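Local coordinates for hemolysin activator protein CdiB (Acinetobacter baumannii ACICU, PDB 6WIL) that probably transports a partner toxin across the outer membrane in contact-dependent growth inhibition, as a two-partner (TpsB) transporter of the Omp85 superfamily, at residues A[80-85]-A[104-109]; A[66-71]-A[135-140]; A[173-178]-A[323-328]. All coordinates share one frame; numbering follows the deposited sequence.

Contact 1 (A[80-85]-A[104-109]); sequences IKAIKK and VNYAQN
I83 and Y106 provide the tightest apolar contact between two helices that approach each other at a steep angle: the terminal methyl CD1 of I83 lies 3.5 Å from Y106 CD2. This methyl comes at the rim of the ring, near its plane, and not over a face. The two side chains run past one another in opposite directions. I83 carries CG1 beside its backbone N, and that branch spans the gap, ending between the aromatic rim and the methyl of A107, with I83 CD1 3.9 Å from A107 CB. A82 adds a looser apolar contact, its CB standing 4.4 Å from Y106 CE2.

The axes of 80-85 and 104-109 come within 9.5 Å at an angle of 129°, nearer perpendicular than antiparallel, and the closest alpha carbons are those of I83 and A107, 6.8 Å apart. These are the helices 77-85 and 97-113 of the first POTRA domain, which has the beta-alpha-alpha-beta-beta order of that fold. The same I83 that meets Y106 also touches I60 on strand 59-62 and I103 on its partner helix, so it lies where both helices and the sheet converge.

A polar group meets the aromatic edge as well. The carbonyl oxygen A82 O lies in the plane of the Y106 ring, 3.6 Å from Y106 CE2, where the ring hydrogens carry a slight positive charge. Y106 reaches this point because its CG is anti to the backbone N (chi1 179°), directing the ring across toward the other helix. Beyond the pair, Y106 meets H86 edge-to-face and F44 with the ring planes at about 60°.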
loop_
_atom_site.group_PDB
_atom_site.type_symbol
_atom_site.label_atom_id
_atom_site.label_comp_id
_atom_site.label_asym_id
_atom_site.label_seq_id
_atom_site.Cartn_x
_atom_site.Cartn_y
_atom_site.Cartn_z
ATOM N N ILE A 80 -4.741 -13.447 31.695
ATOM C CA ILE A 80 -4.091 -14.077 32.840
ATOM C C ILE A 80 -2.627 -14.364 32.526
ATOM O O ILE A 80 -1.757 -14.238 33.397
ATOM C CB ILE A 80 -4.849 -15.353 33.250
ATOM C CG1 ILE A 80 -6.273 -15.008 33.685
ATOM C CG2 ILE A 80 -4.120 -16.076 34.376
ATOM C CD1 ILE A 80 -6.333 -14.083 34.878
ATOM N N LYS A 81 -2.335 -14.750 31.280
ATOM C CA LYS A 81 -0.952 -14.944 30.854
ATOM C C LYS A 81 -0.110 -13.706 31.137
ATOM O O LYS A 81 0.990 -13.801 31.693
ATOM C CB LYS A 81 -0.900 -15.280 29.364
ATOM C CG LYS A 81 -0.775 -16.753 29.026
ATOM C CD LYS A 81 -0.187 -16.907 27.628
ATOM C CE LYS A 81 -1.021 -17.822 26.752
ATOM N NZ LYS A 81 -0.964 -17.395 25.325
ATOM N N ALA A 82 -0.617 -12.530 30.757
ATOM C CA ALA A 82 0.147 -11.304 30.956
ATOM C C ALA A 82 0.336 -11.002 32.437
ATOM O O ALA A 82 1.402 -10.525 32.843
ATOM C CB ALA A 82 -0.537 -10.135 30.248
ATOM N N ILE A 83 -0.681 -11.280 33.259
ATOM C CA ILE A 83 -0.560 -11.053 34.698
ATOM C C ILE A 83 0.558 -11.911 35.276
ATOM O O ILE A 83 1.476 -11.409 35.935
ATOM C CB ILE A 83 -1.898 -11.336 35.406
ATOM C CG1 ILE A 83 -2.972 -10.343 34.958
ATOM C CG2 ILE A 83 -1.714 -11.285 36.919
ATOM C CD1 ILE A 83 -2.658 -8.911 35.309
ATOM N N LYS A 84 0.495 -13.223 35.032
ATOM C CA LYS A 84 1.498 -14.147 35.548
ATOM C C LYS A 84 2.878 -13.916 34.942
ATOM O O LYS A 84 3.877 -14.329 35.540
ATOM C CB LYS A 84 1.049 -15.586 35.298
ATOM C CG LYS A 84 -0.164 -15.995 36.115
ATOM C CD LYS A 84 -0.544 -17.447 35.877
ATOM C CE LYS A 84 -1.663 -17.876 36.814
ATOM N NZ LYS A 84 -2.094 -19.274 36.550
ATOM N N LYS A 85 2.956 -13.270 33.779
ATOM C CA LYS A 85 4.238 -13.009 33.137
ATOM C C LYS A 85 4.927 -11.773 33.700
ATOM O O LYS A 85 6.140 -11.620 33.518
ATOM C CB LYS A 85 4.032 -12.862 31.622
ATOM C CG LYS A 85 5.294 -12.676 30.783
ATOM C CD LYS A 85 6.152 -13.934 30.736
ATOM C CE LYS A 85 7.195 -13.831 29.632
ATOM N NZ LYS A 85 6.549 -13.605 28.306
ATOM N N VAL A 104 -5.869 -5.005 38.182
ATOM C CA VAL A 104 -7.048 -4.929 37.328
ATOM C C VAL A 104 -6.815 -3.955 36.176
ATOM O O VAL A 104 -7.116 -4.261 35.017
ATOM C CB VAL A 104 -8.287 -4.549 38.161
ATOM C CG1 VAL A 104 -9.360 -3.922 37.283
ATOM C CG2 VAL A 104 -8.838 -5.779 38.864
ATOM N N ASN A 105 -6.264 -2.773 36.473
ATOM C CA ASN A 105 -5.984 -1.806 35.414
ATOM C C ASN A 105 -4.990 -2.352 34.401
ATOM O O ASN A 105 -5.070 -2.022 33.212
ATOM C CB ASN A 105 -5.453 -0.503 36.006
ATOM C CG ASN A 105 -6.548 0.366 36.578
ATOM O OD1 ASN A 105 -7.672 0.381 36.073
ATOM N ND2 ASN A 105 -6.226 1.099 37.635
ATOM N N TYR A 106 -4.041 -3.174 34.852
ATOM C CA TYR A 106 -3.073 -3.769 33.938
ATOM C C TYR A 106 -3.736 -4.794 33.027
ATOM O O TYR A 106 -3.469 -4.825 31.820
ATOM C CB TYR A 106 -1.934 -4.406 34.737
ATOM C CG TYR A 106 -0.863 -5.076 33.904
ATOM C CD1 TYR A 106 -0.084 -4.346 33.019
ATOM C CD2 TYR A 106 -0.613 -6.436 34.025
ATOM C CE1 TYR A 106 0.906 -4.950 32.267
ATOM C CE2 TYR A 106 0.374 -7.051 33.275
ATOM C CZ TYR A 106 1.130 -6.303 32.398
ATOM O OH TYR A 106 2.113 -6.908 31.650
ATOM N N ALA A 107 -4.608 -5.637 33.586
ATOM C CA ALA A 107 -5.315 -6.617 32.775
ATOM C C ALA A 107 -6.318 -5.969 31.832
ATOM O O ALA A 107 -6.675 -6.574 30.815
ATOM C CB ALA A 107 -6.018 -7.632 33.675
ATOM N N GLN A 108 -6.778 -4.756 32.141
ATOM C CA GLN A 108 -7.695 -4.051 31.253
ATOM C C GLN A 108 -6.945 -3.364 30.121
ATOM O O GLN A 108 -7.431 -3.328 28.984
ATOM C CB GLN A 108 -8.518 -3.037 32.049
ATOM C CG GLN A 108 -9.404 -2.129 31.205
ATOM C CD GLN A 108 -10.605 -2.846 30.616
ATOM O OE1 GLN A 108 -10.946 -3.957 31.024
ATOM N NE2 GLN A 108 -11.258 -2.207 29.650
ATOM N N ASN A 109 -5.766 -2.811 30.412
ATOM C CA ASN A 109 -4.924 -2.271 29.350
ATOM C C ASN A 109 -4.531 -3.362 28.365
ATOM O O ASN A 109 -4.479 -3.128 27.153
ATOM C CB ASN A 109 -3.682 -1.609 29.952
ATOM C CG ASN A 109 -2.711 -1.117 28.896
ATOM O OD1 ASN A 109 -2.912 -0.061 28.299
ATOM N ND2 ASN A 109 -1.644 -1.876 28.670
#

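Contact 2 (A[66-71]-A[135-140]); sequences IGQSES and LSIQIG
Q68 NE2 is held by two oxygens: the backbone carbonyl of I137, with Q68 NE2 3.0 Å from I137 O, and water 1, whose oxygen accepts a bond from Q68 NE2 at 3.1 Å. The first bond is nearly straight at the hydrogen, with an N-H...O angle of 166°. The donor approaches the carbonyl end-on, nearly in line with the C=O bond (178° at the oxygen), and the acceptor lies in the plane of the glutamine amide. The water also receives a weak bond from the backbone, 3.5 Å from I139 N, and so links the side chain to the strand a second time, two residues beyond I137.

The other end of the amide is engaged too, since Q68 OE1 accepts from the backbone N of L65. With both the oxygen and the nitrogen occupied, rotation of the amide is restricted. Q68 gets this far because its CG stands beside the backbone N (chi1 -68°) and the chain is extended from there, pointing the amide straight at the strand. Beside this bond the amide nitrogen also lies against the aliphatic I139 side chain, Q68 NE2 3.8 Å from I139 CG1. Nearby, L73 touches both Q68 and I137, while F76 packs on I137 and I139.

Strand pairing accounts for the carbonyl being available. L135 exchanges backbone bonds with S61 and I63, whereas S136 and Q138 pair with strand 120-123 on the other side. By that alternation, I137 O faces the side of strand 59-62, past the point where that strand has ended, and the glutamine takes over as its partner. S69, the N-cap of helix 70-74, follows directly. Q68 thus ties the link between strand 59-62 and helix 70-74 back onto the central strand of the POTRA sheet.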
loop_
_atom_site.group_PDB
_atom_site.type_symbol
_atom_site.label_atom_id
_atom_site.label_comp_id
_atom_site.label_asym_id
_atom_site.label_seq_id
_atom_site.Cartn_x
_atom_site.Cartn_y
_atom_site.Cartn_z
ATOM N N ILE A 66 -22.060 -15.904 34.415
ATOM C CA ILE A 66 -23.243 -16.696 34.104
ATOM C C ILE A 66 -23.449 -16.743 32.598
ATOM O O ILE A 66 -23.461 -15.706 31.926
ATOM C CB ILE A 66 -24.474 -16.116 34.810
ATOM C CG1 ILE A 66 -24.284 -16.207 36.322
ATOM C CG2 ILE A 66 -25.742 -16.833 34.350
ATOM C CD1 ILE A 66 -25.380 -15.539 37.099
ATOM N N GLY A 67 -23.603 -17.951 32.063
ATOM C CA GLY A 67 -23.866 -18.111 30.649
ATOM C C GLY A 67 -22.657 -18.010 29.753
ATOM O O GLY A 67 -22.812 -17.815 28.542
ATOM N N GLN A 68 -21.454 -18.136 30.302
ATOM C CA GLN A 68 -20.225 -18.069 29.525
ATOM C C GLN A 68 -19.655 -19.472 29.377
ATOM O O GLN A 68 -19.382 -20.140 30.379
ATOM C CB GLN A 68 -19.203 -17.147 30.190
ATOM C CG GLN A 68 -19.586 -15.678 30.202
ATOM C CD GLN A 68 -18.420 -14.782 30.571
ATOM O OE1 GLN A 68 -17.388 -15.255 31.047
ATOM N NE2 GLN A 68 -18.575 -13.483 30.344
ATOM N N SER A 69 -19.478 -19.923 28.140
ATOM C CA SER A 69 -18.811 -21.198 27.945
ATOM C C SER A 69 -17.302 -20.998 28.017
ATOM O O SER A 69 -16.785 -19.904 27.773
ATOM C CB SER A 69 -19.224 -21.858 26.621
ATOM O OG SER A 69 -18.575 -21.305 25.494
ATOM N N GLU A 70 -16.604 -22.061 28.409
ATOM C CA GLU A 70 -15.156 -21.996 28.551
ATOM C C GLU A 70 -14.467 -21.870 27.201
ATOM O O GLU A 70 -13.305 -21.452 27.143
ATOM C CB GLU A 70 -14.662 -23.226 29.314
ATOM C CG GLU A 70 -15.178 -23.325 30.758
ATOM C CD GLU A 70 -16.658 -23.701 30.869
ATOM O OE1 GLU A 70 -17.401 -23.575 29.870
ATOM O OE2 GLU A 70 -17.082 -24.122 31.965
ATOM N N SER A 71 -15.165 -22.217 26.119
ATOM C CA SER A 71 -14.690 -21.878 24.783
ATOM C C SER A 71 -14.705 -20.368 24.564
ATOM O O SER A 71 -13.827 -19.825 23.883
ATOM C CB SER A 71 -15.542 -22.592 23.734
ATOM O OG SER A 71 -15.591 -21.862 22.524
ATOM N N LEU A 135 -10.488 -13.478 38.375
ATOM C CA LEU A 135 -10.863 -12.428 37.445
ATOM C C LEU A 135 -11.976 -12.913 36.529
ATOM O O LEU A 135 -12.106 -14.108 36.251
ATOM C CB LEU A 135 -9.668 -11.982 36.606
ATOM C CG LEU A 135 -8.591 -11.194 37.346
ATOM C CD1 LEU A 135 -7.525 -10.743 36.367
ATOM C CD2 LEU A 135 -9.206 -10.007 38.065
ATOM N N SER A 136 -12.787 -11.969 36.068
ATOM C CA SER A 136 -13.833 -12.279 35.107
ATOM C C SER A 136 -13.853 -11.217 34.028
ATOM O O SER A 136 -13.346 -10.109 34.209
ATOM C CB SER A 136 -15.211 -12.367 35.759
ATOM O OG SER A 136 -15.419 -13.658 36.282
ATOM N N ILE A 137 -14.471 -11.552 32.902
ATOM C CA ILE A 137 -14.506 -10.655 31.756
ATOM C C ILE A 137 -15.955 -10.374 31.382
ATOM O O ILE A 137 -16.733 -11.297 31.100
ATOM C CB ILE A 137 -13.718 -11.214 30.559
ATOM C CG1 ILE A 137 -13.791 -10.231 29.388
ATOM C CG2 ILE A 137 -14.232 -12.584 30.143
ATOM C CD1 ILE A 137 -12.758 -10.447 28.328
ATOM N N GLN A 138 -16.316 -9.099 31.382
ATOM C CA GLN A 138 -17.587 -8.662 30.814
ATOM C C GLN A 138 -17.404 -8.544 29.310
ATOM O O GLN A 138 -16.963 -7.518 28.791
ATOM C CB GLN A 138 -18.031 -7.345 31.430
ATOM C CG GLN A 138 -18.891 -7.518 32.656
ATOM C CD GLN A 138 -18.904 -6.282 33.525
ATOM O OE1 GLN A 138 -18.311 -5.260 33.177
ATOM N NE2 GLN A 138 -19.569 -6.370 34.671
ATOM N N ILE A 139 -17.754 -9.614 28.602
ATOM C CA ILE A 139 -17.556 -9.680 27.159
ATOM C C ILE A 139 -18.558 -8.745 26.486
ATOM O O ILE A 139 -19.766 -8.990 26.510
ATOM C CB ILE A 139 -17.695 -11.114 26.642
ATOM C CG1 ILE A 139 -16.715 -12.030 27.383
ATOM C CG2 ILE A 139 -17.460 -11.158 25.143
ATOM C CD1 ILE A 139 -16.485 -13.362 26.703
ATOM N N GLY A 140 -18.052 -7.666 25.890
ATOM C CA GLY A 140 -18.886 -6.731 25.160
ATOM C C GLY A 140 -19.086 -7.156 23.719
ATOM O O GLY A 140 -18.113 -7.356 22.982
HETATM O O HOH W 1 -20.622 -11.444 29.266
#

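Contact 3 (A[173-178]-A[323-328]); sequences RLDQGL and ISRSGQ. With SO4 (sulfate ion), chain B.
Q176 and R325 face each other between a helix turn, 173-178, and strand residues from 323 on; their alpha carbons are 8.6 Å apart, a spacing bridged by long side chains. Around S326 the chain turns: S326 OG accepts from Q328 N at 3.0 Å, an ST turn.

The one direct hydrogen bond joins R325 NH1 to Q176 OE1, 2.7 Å apart but bent, with an N-H...O angle of 136°. Its donor lies above the plane of the glutamine carbonyl, 37° out of it, while the oxygen is in the guanidinium plane. The two flat groups are turned 69° against each other. A bend at the third torsion of R325 lays its guanidinium against the helix backbone around D175 and Q176, which sits over one face, and D175 CB comes within 3.5 Å of R325 NH2. The D175 carboxylate is only a charge neighbour, D175 OD2 being 4.4 Å from R325 NH2 and well out of the guanidinium plane; its OD2 bonds to Y35 OH. The salt bridge of R325 is made by NH2 with E179, one turn further along the helix.

R173 reaches elsewhere, its NH1 3.1 Å from O3 of a sulfate ion, probably from the crystallisation liquor, that R321 also binds. Q176 NE2 in turn bonds to G280 O, so helix 171-181 of the second POTRA domain meets two barrel turns, between strands 266-279 and 282-295 and between 308-326 and 329-346.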
loop_
_atom_site.group_PDB
_atom_site.type_symbol
_atom_site.label_atom_id
_atom_site.label_comp_id
_atom_site.label_asym_id
_atom_site.label_seq_id
_atom_site.Cartn_x
_atom_site.Cartn_y
_atom_site.Cartn_z
ATOM N N ARG A 173 -11.202 -5.382 13.772
ATOM C CA ARG A 173 -12.206 -5.723 12.775
ATOM C C ARG A 173 -13.072 -4.527 12.406
ATOM O O ARG A 173 -13.484 -4.404 11.247
ATOM C CB ARG A 173 -13.070 -6.879 13.282
ATOM C CG ARG A 173 -12.248 -8.103 13.648
ATOM C CD ARG A 173 -13.112 -9.304 13.986
ATOM N NE ARG A 173 -12.297 -10.508 14.099
ATOM C CZ ARG A 173 -12.187 -11.431 13.150
ATOM N NH1 ARG A 173 -12.858 -11.304 12.014
ATOM N NH2 ARG A 173 -11.410 -12.487 13.342
ATOM N N LEU A 174 -13.351 -3.637 13.362
ATOM C CA LEU A 174 -14.052 -2.400 13.030
ATOM C C LEU A 174 -13.247 -1.569 12.039
ATOM O O LEU A 174 -13.795 -1.039 11.066
ATOM C CB LEU A 174 -14.332 -1.589 14.295
ATOM C CG LEU A 174 -15.168 -2.228 15.404
ATOM C CD1 LEU A 174 -15.565 -1.179 16.437
ATOM C CD2 LEU A 174 -16.393 -2.917 14.830
ATOM N N ASP A 175 -11.939 -1.439 12.280
ATOM C CA ASP A 175 -11.096 -0.634 11.401
ATOM C C ASP A 175 -10.981 -1.260 10.019
ATOM O O ASP A 175 -10.993 -0.549 9.008
ATOM C CB ASP A 175 -9.709 -0.456 12.018
ATOM C CG ASP A 175 -9.689 0.559 13.145
ATOM O OD1 ASP A 175 -10.728 1.208 13.395
ATOM O OD2 ASP A 175 -8.623 0.711 13.780
ATOM N N GLN A 176 -10.854 -2.586 9.956
ATOM C CA GLN A 176 -10.786 -3.264 8.669
ATOM C C GLN A 176 -12.060 -3.036 7.867
ATOM O O GLN A 176 -12.011 -2.633 6.698
ATOM C CB GLN A 176 -10.542 -4.756 8.875
ATOM C CG GLN A 176 -10.296 -5.501 7.584
ATOM C CD GLN A 176 -9.042 -5.018 6.877
ATOM O OE1 GLN A 176 -8.098 -4.548 7.517
ATOM N NE2 GLN A 176 -9.028 -5.125 5.551
ATOM N N GLY A 177 -13.215 -3.289 8.486
ATOM C CA GLY A 177 -14.475 -3.068 7.800
ATOM C C GLY A 177 -14.691 -1.614 7.425
ATOM O O GLY A 177 -15.200 -1.311 6.343
ATOM N N LEU A 178 -14.305 -0.695 8.312
ATOM C CA LEU A 178 -14.396 0.724 7.989
ATOM C C LEU A 178 -13.549 1.073 6.769
ATOM O O LEU A 178 -13.973 1.860 5.915
ATOM C CB LEU A 178 -13.975 1.555 9.198
ATOM C CG LEU A 178 -13.935 3.074 9.067
ATOM C CD1 LEU A 178 -14.622 3.708 10.260
ATOM C CD2 LEU A 178 -12.494 3.523 8.997
ATOM N N ILE A 323 -2.818 -9.670 7.888
ATOM C CA ILE A 323 -2.455 -10.648 8.905
ATOM C C ILE A 323 -2.305 -9.969 10.263
ATOM O O ILE A 323 -2.481 -10.606 11.307
ATOM C CB ILE A 323 -1.167 -11.394 8.512
ATOM C CG1 ILE A 323 -0.036 -10.407 8.237
ATOM C CG2 ILE A 323 -1.399 -12.271 7.292
ATOM C CD1 ILE A 323 1.252 -11.072 7.824
ATOM N N SER A 324 -1.989 -8.673 10.259
ATOM C CA SER A 324 -1.786 -7.926 11.492
ATOM C C SER A 324 -2.026 -6.446 11.236
ATOM O O SER A 324 -1.577 -5.908 10.221
ATOM C CB SER A 324 -0.371 -8.135 12.042
ATOM O OG SER A 324 0.035 -7.034 12.838
ATOM N N ARG A 325 -2.713 -5.791 12.171
ATOM C CA ARG A 325 -2.947 -4.360 12.054
ATOM C C ARG A 325 -3.147 -3.760 13.438
ATOM O O ARG A 325 -3.422 -4.464 14.412
ATOM C CB ARG A 325 -4.160 -4.056 11.170
ATOM C CG ARG A 325 -5.494 -4.437 11.775
ATOM C CD ARG A 325 -6.616 -3.896 10.914
ATOM N NE ARG A 325 -6.612 -2.436 10.906
ATOM C CZ ARG A 325 -6.909 -1.693 9.846
ATOM N NH1 ARG A 325 -7.219 -2.269 8.692
ATOM N NH2 ARG A 325 -6.879 -0.370 9.939
ATOM N N SER A 326 -3.008 -2.443 13.502
ATOM C CA SER A 326 -3.283 -1.685 14.715
ATOM C C SER A 326 -3.531 -0.240 14.314
ATOM O O SER A 326 -3.585 0.098 13.127
ATOM C CB SER A 326 -2.126 -1.776 15.713
ATOM O OG SER A 326 -1.146 -0.793 15.419
ATOM N N GLY A 327 -3.656 0.621 15.323
ATOM C CA GLY A 327 -3.808 2.040 15.064
ATOM C C GLY A 327 -2.613 2.669 14.380
ATOM O O GLY A 327 -2.737 3.760 13.821
ATOM N N GLN A 328 -1.454 2.002 14.397
ATOM C CA GLN A 328 -0.247 2.570 13.812
ATOM C C GLN A 328 0.413 1.673 12.770
ATOM O O GLN A 328 1.491 2.024 12.271
ATOM C CB GLN A 328 0.769 2.908 14.909
ATOM C CG GLN A 328 0.197 3.749 16.031
ATOM C CD GLN A 328 1.229 4.646 16.671
ATOM O OE1 GLN A 328 1.449 5.773 16.225
ATOM N NE2 GLN A 328 1.870 4.154 17.724
HETATM S S SO4 B . -11.382 -14.031 9.524
HETATM O O1 SO4 B . -10.303 -13.537 10.375
HETATM O O2 SO4 B . -10.853 -14.314 8.191
HETATM O O3 SO4 B . -12.433 -13.016 9.442
HETATM O O4 SO4 B . -11.942 -15.256 10.088
#

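Along the chain, contact 1 is nested within the loop closed by contact 2, and contact 3 opens after both have closed. Contacts 1 and 2 belong to the first POTRA domain; their centres are 16 Å apart and they touch, I80 CD1 lying 3.8 Å from L135 CD1, where helix 77-85 packs on strand 132-149. Contact 3 lies about 23 Å from contact 1 and 24 Å from contact 2, centre to centre, without touching either, and joins the second POTRA domain to the 16-stranded barrel. Two contacts therefore lie within one domain, while the third is one point where the POTRA region meets the barrel, consistent with a secretion route passing from one to the other.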